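Local atomic coordinates of structural polyprotein, VP1 (Israeli acute paralysis virus, PDB entry 5CDD), a protein that probably serves as a structural component of the viral capsid, assembling with other coat-protein chains into the pentamers that form the virion shell. Residues A[85-90]-A[151-156]; A[143-148]-A[164-169]. All coordinates share one frame; numbering follows the deposited sequence.

Interaction 1. Residues A[85-90]-A[151-156]; sequences YRFYRG and YRKIPI
Residues 85-89 and 152-156 run 138° apart in direction and join in a short, splayed antiparallel pairing. Tyr-88 and Ile-154 form the hydrogen-bonded pair, Tyr-88 N to Ile-154 O at 2.9 Å and Ile-154 N to Tyr-88 O at 3.2 Å. Phe-87 and Pro-155 make the adjoining non-hydrogen-bonded pair. Beyond the proline, which has no N-H to give, Ile-156 N donates to Arg-86 O at 2.7 Å.

Two rings carry the side-chain packing on different sides of this pairing. The Phe-87 ring is sandwiched: Lys-153 CE sits over its centre, 3.9 Å from the centroid in a CH-pi contact, while Arg-86 CG covers the opposite face nearer the rim. Lys-153 NZ stands farther above the ring, at most a weak cation-pi partner, and hydrogen-bonds to Val-46 O of another capsid chain. Pro-155 CG comes within 3.7 Å of Phe-87 CE1. On the other side, Tyr-88 CG lies between its own backbone N and carbonyl carbon (chi1 75°), and the ring runs side by side with Ile-154, whose CB rests over one face at 3.5 Å from CZ. At the Tyr-85 end, Ile-156 CD1 lies 3.5 Å from Tyr-85 O, with Ile-156 CG1 beside Tyr-88 CB. At the Arg-89 end, Arg-89 CG packs against Arg-152 O, and Arg-89 NH2 hydrogen-bonds to Gly-41 O of the chain that carries Val-46.

Toward strand 189-191, Arg-86 and Phe-87 both face Gly-191 in a classic beta bulge. Strand 154-155 pairs with the beginning of strand 87-98, within the viral jelly-roll coat domain and against neighbouring capsid chains.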
loop_
_atom_site.group_PDB
_atom_site.type_symbol
_atom_site.label_atom_id
_atom_site.label_comp_id
_atom_site.label_asym_id
_atom_site.label_seq_id
_atom_site.Cartn_x
_atom_site.Cartn_y
_atom_site.Cartn_z
ATOM N N TYR A 85 -16.940 38.516 -23.146
ATOM C CA TYR A 85 -15.543 38.487 -23.571
ATOM C C TYR A 85 -15.409 38.624 -25.083
ATOM O O TYR A 85 -16.406 38.600 -25.803
ATOM C CB TYR A 85 -14.909 37.177 -23.105
ATOM C CG TYR A 85 -15.044 36.962 -21.614
ATOM C CD1 TYR A 85 -14.149 37.550 -20.720
ATOM C CD2 TYR A 85 -16.098 36.211 -21.092
ATOM C CE1 TYR A 85 -14.299 37.399 -19.345
ATOM C CE2 TYR A 85 -16.260 36.055 -19.716
ATOM C CZ TYR A 85 -15.357 36.653 -18.851
ATOM O OH TYR A 85 -15.519 36.519 -17.492
ATOM N N ARG A 86 -14.174 38.758 -25.563
ATOM C CA ARG A 86 -13.931 38.908 -26.996
ATOM C C ARG A 86 -13.230 37.714 -27.642
ATOM O O ARG A 86 -13.378 37.481 -28.840
ATOM C CB ARG A 86 -13.106 40.168 -27.265
ATOM C CG ARG A 86 -12.885 40.453 -28.748
ATOM C CD ARG A 86 -14.199 40.790 -29.440
ATOM N NE ARG A 86 -14.715 42.092 -29.024
ATOM C CZ ARG A 86 -15.984 42.470 -29.146
ATOM N NH1 ARG A 86 -16.878 41.644 -29.669
ATOM N NH2 ARG A 86 -16.360 43.678 -28.746
ATOM N N PHE A 87 -12.468 36.963 -26.855
ATOM C CA PHE A 87 -11.735 35.813 -27.379
ATOM C C PHE A 87 -12.041 34.530 -26.622
ATOM O O PHE A 87 -12.494 34.565 -25.477
ATOM C CB PHE A 87 -10.228 36.070 -27.290
ATOM C CG PHE A 87 -9.761 37.253 -28.082
ATOM C CD1 PHE A 87 -9.563 37.155 -29.456
ATOM C CD2 PHE A 87 -9.513 38.470 -27.454
ATOM C CE1 PHE A 87 -9.123 38.250 -30.195
ATOM C CE2 PHE A 87 -9.073 39.572 -28.184
ATOM C CZ PHE A 87 -8.879 39.462 -29.558
ATOM N N TYR A 88 -11.789 33.398 -27.272
ATOM C CA TYR A 88 -11.990 32.092 -26.654
ATOM C C TYR A 88 -10.741 31.262 -26.923
ATOM O O TYR A 88 -9.907 31.633 -27.751
ATOM C CB TYR A 88 -13.245 31.398 -27.203
ATOM C CG TYR A 88 -13.129 30.807 -28.590
ATOM C CD1 TYR A 88 -12.423 29.624 -28.813
ATOM C CD2 TYR A 88 -13.760 31.408 -29.675
ATOM C CE1 TYR A 88 -12.354 29.055 -30.084
ATOM C CE2 TYR A 88 -13.697 30.849 -30.948
ATOM C CZ TYR A 88 -12.995 29.673 -31.145
ATOM O OH TYR A 88 -12.942 29.119 -32.405
ATOM N N ARG A 89 -10.609 30.141 -26.228
ATOM C CA ARG A 89 -9.434 29.302 -26.390
ATOM C C ARG A 89 -9.644 27.950 -25.726
ATOM O O ARG A 89 -10.140 27.875 -24.605
ATOM C CB ARG A 89 -8.237 30.025 -25.775
ATOM C CG ARG A 89 -6.953 29.249 -25.747
ATOM C CD ARG A 89 -6.685 28.668 -24.373
ATOM N NE ARG A 89 -5.282 28.286 -24.254
ATOM C CZ ARG A 89 -4.747 27.728 -23.177
ATOM N NH1 ARG A 89 -5.499 27.477 -22.115
ATOM N NH2 ARG A 89 -3.454 27.433 -23.161
ATOM N N GLY A 90 -9.272 26.882 -26.424
ATOM C CA GLY A 90 -9.441 25.550 -25.873
ATOM C C GLY A 90 -10.449 24.720 -26.646
ATOM O O GLY A 90 -11.149 25.234 -27.520
ATOM N N TYR A 151 -3.768 29.778 -34.283
ATOM C CA TYR A 151 -3.612 30.925 -33.393
ATOM C C TYR A 151 -3.853 30.526 -31.941
ATOM O O TYR A 151 -4.596 29.586 -31.664
ATOM C CB TYR A 151 -4.605 32.017 -33.775
ATOM C CG TYR A 151 -4.495 32.478 -35.206
ATOM C CD1 TYR A 151 -3.391 33.211 -35.640
ATOM C CD2 TYR A 151 -5.504 32.199 -36.127
ATOM C CE1 TYR A 151 -3.296 33.658 -36.954
ATOM C CE2 TYR A 151 -5.419 32.640 -37.442
ATOM C CZ TYR A 151 -4.314 33.370 -37.849
ATOM O OH TYR A 151 -4.234 33.822 -39.147
ATOM N N ARG A 152 -3.233 31.256 -31.018
ATOM C CA ARG A 152 -3.382 30.974 -29.593
ATOM C C ARG A 152 -4.767 31.328 -29.042
ATOM O O ARG A 152 -5.142 30.872 -27.959
ATOM C CB ARG A 152 -2.304 31.713 -28.802
ATOM C CG ARG A 152 -2.318 33.220 -28.961
ATOM C CD ARG A 152 -1.133 33.813 -28.237
ATOM N NE ARG A 152 0.120 33.324 -28.803
ATOM C CZ ARG A 152 1.285 33.344 -28.165
ATOM N NH1 ARG A 152 1.358 33.829 -26.932
ATOM N NH2 ARG A 152 2.375 32.881 -28.761
ATOM N N LYS A 153 -5.517 32.143 -29.781
ATOM C CA LYS A 153 -6.866 32.534 -29.385
ATOM C C LYS A 153 -7.651 32.994 -30.610
ATOM O O LYS A 153 -7.075 33.480 -31.582
ATOM C CB LYS A 153 -6.835 33.642 -28.320
ATOM C CG LYS A 153 -6.205 34.958 -28.748
ATOM C CD LYS A 153 -6.362 35.993 -27.635
ATOM C CE LYS A 153 -5.635 37.298 -27.932
ATOM N NZ LYS A 153 -4.154 37.142 -27.938
ATOM N N ILE A 154 -8.968 32.820 -30.560
ATOM C CA ILE A 154 -9.838 33.202 -31.668
ATOM C C ILE A 154 -10.911 34.186 -31.204
ATOM O O ILE A 154 -11.398 34.093 -30.076
ATOM C CB ILE A 154 -10.574 31.969 -32.246
ATOM C CG1 ILE A 154 -9.604 30.797 -32.451
ATOM C CG2 ILE A 154 -11.241 32.337 -33.558
ATOM C CD1 ILE A 154 -8.614 30.970 -33.585
ATOM N N PRO A 155 -11.288 35.148 -32.069
ATOM C CA PRO A 155 -12.322 36.108 -31.671
ATOM C C PRO A 155 -13.678 35.409 -31.597
ATOM O O PRO A 155 -14.041 34.648 -32.495
ATOM C CB PRO A 155 -12.280 37.153 -32.790
ATOM C CG PRO A 155 -10.875 37.080 -33.277
ATOM C CD PRO A 155 -10.623 35.594 -33.306
ATOM N N ILE A 156 -14.421 35.660 -30.525
ATOM C CA ILE A 156 -15.728 35.044 -30.362
ATOM C C ILE A 156 -16.674 35.536 -31.452
ATOM O O ILE A 156 -16.909 36.739 -31.586
ATOM C CB ILE A 156 -16.334 35.368 -28.986
ATOM C CG1 ILE A 156 -15.421 34.836 -27.881
ATOM C CG2 ILE A 156 -17.716 34.751 -28.874
ATOM C CD1 ILE A 156 -15.893 35.168 -26.482
#

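Interaction 2. Residues A[143-148]-A[164-169]; sequences VEVPFY and YDSSLM
The Tyr-148 ring, which meets Ser-166 across the contact, carries Pro-146 CB over one face, 3.7 Å above the plane and displaced toward the rim. Ser-166 OG comes to the ring obliquely, nearest CD2, and also lies beside Tyr-148 CB. The Phe-147 ring is touched more lightly, its CE1 lying 4.3 Å from Asp-165 CB, again at an oblique approach.

Ser-166 OG is the polar focus. With chi1 at 52°, OG lies between its own backbone N and carbonyl carbon, and it comes within 2.9 Å of Pro-146 O. Tyr-148 N gives OG a weak hydrogen bond at 3.4 Å. A second weak bond returns from Ser-166 N to Tyr-148 O at 3.1 Å, and the same carbonyl receives the CA-H of Asp-165. One serine thereby meets the backbone of the turn from Pro-146 to Tyr-148 through both its side chain and its amide. The Tyr-148 hydroxyl is engaged elsewhere, in a hydrogen bond to Glu-34 of a second copy of this protein.

Farther along, the contact becomes purely apolar. The Leu-168 side chain crosses those of two valines: Val-145 CG2 meets Leu-168 CB at 3.7 Å, and Val-143 CG1 meets Leu-168 CD2 at 3.9 Å.

Strands 143-145 and 166-169 run 152° apart without pairing, for they belong to different sheets and face each other across the interior of a beta sandwich. Leu-168 also reaches Tyr-94 and Phe-96 of strand 87-98, the sheet neighbour of strand 140-145, while Val-143 and Val-145 touch Ser-112 and Leu-114 of strand 110-116, the sheet neighbour of strand 166-172.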
loop_
_atom_site.group_PDB
_atom_site.type_symbol
_atom_site.label_atom_id
_atom_site.label_comp_id
_atom_site.label_asym_id
_atom_site.label_seq_id
_atom_site.Cartn_x
_atom_site.Cartn_y
_atom_site.Cartn_z
ATOM N N VAL A 143 -18.464 13.194 -27.291
ATOM C CA VAL A 143 -17.230 13.402 -28.041
ATOM C C VAL A 143 -16.579 14.749 -27.709
ATOM O O VAL A 143 -17.261 15.713 -27.362
ATOM C CB VAL A 143 -17.507 13.315 -29.566
ATOM C CG1 VAL A 143 -18.478 14.408 -29.981
ATOM C CG2 VAL A 143 -16.210 13.416 -30.346
ATOM N N GLU A 144 -15.254 14.808 -27.816
ATOM C CA GLU A 144 -14.518 16.029 -27.518
ATOM C C GLU A 144 -13.678 16.493 -28.701
ATOM O O GLU A 144 -13.049 15.685 -29.384
ATOM C CB GLU A 144 -13.600 15.811 -26.319
ATOM C CG GLU A 144 -12.891 17.066 -25.853
ATOM C CD GLU A 144 -11.826 16.775 -24.818
ATOM O OE1 GLU A 144 -12.096 15.977 -23.895
ATOM O OE2 GLU A 144 -10.724 17.351 -24.924
ATOM N N VAL A 145 -13.666 17.801 -28.930
ATOM C CA VAL A 145 -12.901 18.388 -30.021
ATOM C C VAL A 145 -11.693 19.125 -29.451
ATOM O O VAL A 145 -11.839 20.137 -28.769
ATOM C CB VAL A 145 -13.758 19.385 -30.823
ATOM C CG1 VAL A 145 -12.932 20.010 -31.932
ATOM C CG2 VAL A 145 -14.970 18.677 -31.398
ATOM N N PRO A 146 -10.478 18.617 -29.716
ATOM C CA PRO A 146 -9.258 19.255 -29.213
ATOM C C PRO A 146 -9.107 20.649 -29.806
ATOM O O PRO A 146 -9.799 20.999 -30.762
ATOM C CB PRO A 146 -8.153 18.317 -29.693
ATOM C CG PRO A 146 -8.838 16.997 -29.798
ATOM C CD PRO A 146 -10.154 17.369 -30.424
ATOM N N PHE A 147 -8.206 21.446 -29.244
ATOM C CA PHE A 147 -7.985 22.780 -29.772
ATOM C C PHE A 147 -6.793 22.766 -30.718
ATOM O O PHE A 147 -5.667 23.058 -30.318
ATOM C CB PHE A 147 -7.733 23.788 -28.649
ATOM C CG PHE A 147 -7.629 25.217 -29.128
ATOM C CD1 PHE A 147 -8.701 25.829 -29.777
ATOM C CD2 PHE A 147 -6.466 25.954 -28.923
ATOM C CE1 PHE A 147 -8.616 27.155 -30.214
ATOM C CE2 PHE A 147 -6.373 27.279 -29.357
ATOM C CZ PHE A 147 -7.451 27.880 -30.003
ATOM N N TYR A 148 -7.047 22.388 -31.967
ATOM C CA TYR A 148 -6.012 22.371 -32.991
ATOM C C TYR A 148 -6.192 23.711 -33.692
ATOM O O TYR A 148 -7.105 23.872 -34.499
ATOM C CB TYR A 148 -6.252 21.232 -33.982
ATOM C CG TYR A 148 -6.078 19.839 -33.414
ATOM C CD1 TYR A 148 -4.882 19.455 -32.805
ATOM C CD2 TYR A 148 -7.085 18.880 -33.546
ATOM C CE1 TYR A 148 -4.692 18.150 -32.348
ATOM C CE2 TYR A 148 -6.905 17.574 -33.093
ATOM C CZ TYR A 148 -5.705 17.215 -32.499
ATOM O OH TYR A 148 -5.510 15.919 -32.081
ATOM N N TYR A 164 -9.336 28.096 -39.139
ATOM C CA TYR A 164 -8.186 28.415 -38.295
ATOM C C TYR A 164 -8.015 27.359 -37.210
ATOM O O TYR A 164 -6.894 26.990 -36.854
ATOM C CB TYR A 164 -8.348 29.790 -37.642
ATOM C CG TYR A 164 -8.317 30.946 -38.620
ATOM C CD1 TYR A 164 -7.520 30.893 -39.766
ATOM C CD2 TYR A 164 -9.059 32.106 -38.387
ATOM C CE1 TYR A 164 -7.462 31.963 -40.657
ATOM C CE2 TYR A 164 -9.008 33.187 -39.272
ATOM C CZ TYR A 164 -8.208 33.108 -40.405
ATOM O OH TYR A 164 -8.154 34.169 -41.285
ATOM N N ASP A 165 -9.139 26.884 -36.684
ATOM C CA ASP A 165 -9.142 25.860 -35.652
ATOM C C ASP A 165 -10.092 24.739 -36.058
ATOM O O ASP A 165 -10.848 24.867 -37.025
ATOM C CB ASP A 165 -9.561 26.466 -34.309
ATOM C CG ASP A 165 -10.935 27.102 -34.357
ATOM O OD1 ASP A 165 -11.203 27.877 -35.299
ATOM O OD2 ASP A 165 -11.745 26.833 -33.445
ATOM N N SER A 166 -10.046 23.640 -35.313
ATOM C CA SER A 166 -10.880 22.475 -35.587
ATOM C C SER A 166 -12.303 22.579 -35.057
ATOM O O SER A 166 -12.583 23.323 -34.120
ATOM C CB SER A 166 -10.211 21.222 -35.017
ATOM O OG SER A 166 -9.877 21.419 -33.648
ATOM N N SER A 167 -13.196 21.820 -35.679
ATOM C CA SER A 167 -14.600 21.799 -35.301
ATOM C C SER A 167 -15.114 20.365 -35.413
ATOM O O SER A 167 -14.378 19.466 -35.819
ATOM C CB SER A 167 -15.405 22.731 -36.214
ATOM O OG SER A 167 -16.777 22.727 -35.870
ATOM N N LEU A 168 -16.373 20.152 -35.051
ATOM C CA LEU A 168 -16.960 18.821 -35.114
ATOM C C LEU A 168 -17.892 18.637 -36.313
ATOM O O LEU A 168 -18.524 19.586 -36.782
ATOM C CB LEU A 168 -17.742 18.537 -33.829
ATOM C CG LEU A 168 -18.365 17.147 -33.698
ATOM C CD1 LEU A 168 -17.270 16.147 -33.377
ATOM C CD2 LEU A 168 -19.418 17.146 -32.605
ATOM N N MET A 169 -17.960 17.406 -36.806
ATOM C CA MET A 169 -18.836 17.069 -37.918
ATOM C C MET A 169 -19.648 15.845 -37.509
ATOM O O MET A 169 -19.092 14.811 -37.148
ATOM C CB MET A 169 -18.031 16.767 -39.178
ATOM C CG MET A 169 -18.909 16.436 -40.369
ATOM S SD MET A 169 -18.003 16.399 -41.908
ATOM C CE MET A 169 -17.277 14.754 -41.845
#

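Interactions 1 and 2, with centres 14 Å apart, alternate along the chain: 85-90, then 143-148, 151-156 and 164-169. Interaction 1 joins strands within one sheet, whereas interaction 2 spans the sandwich. Their firmest connection is a probable hydrogen bond of 2.8 Å between Tyr-88 OH and Asp-165 OD2, an oxygen that also forms a salt bridge with Arg-117. Phe-147 approaches from interaction 2, its CD1 3.4 Å from Gly-90 O, and the rings of Tyr-151 and Tyr-164 meet edge-to-face. Both contacts are buried and lie beside other capsid chains, including a second copy of this protein at Tyr-148.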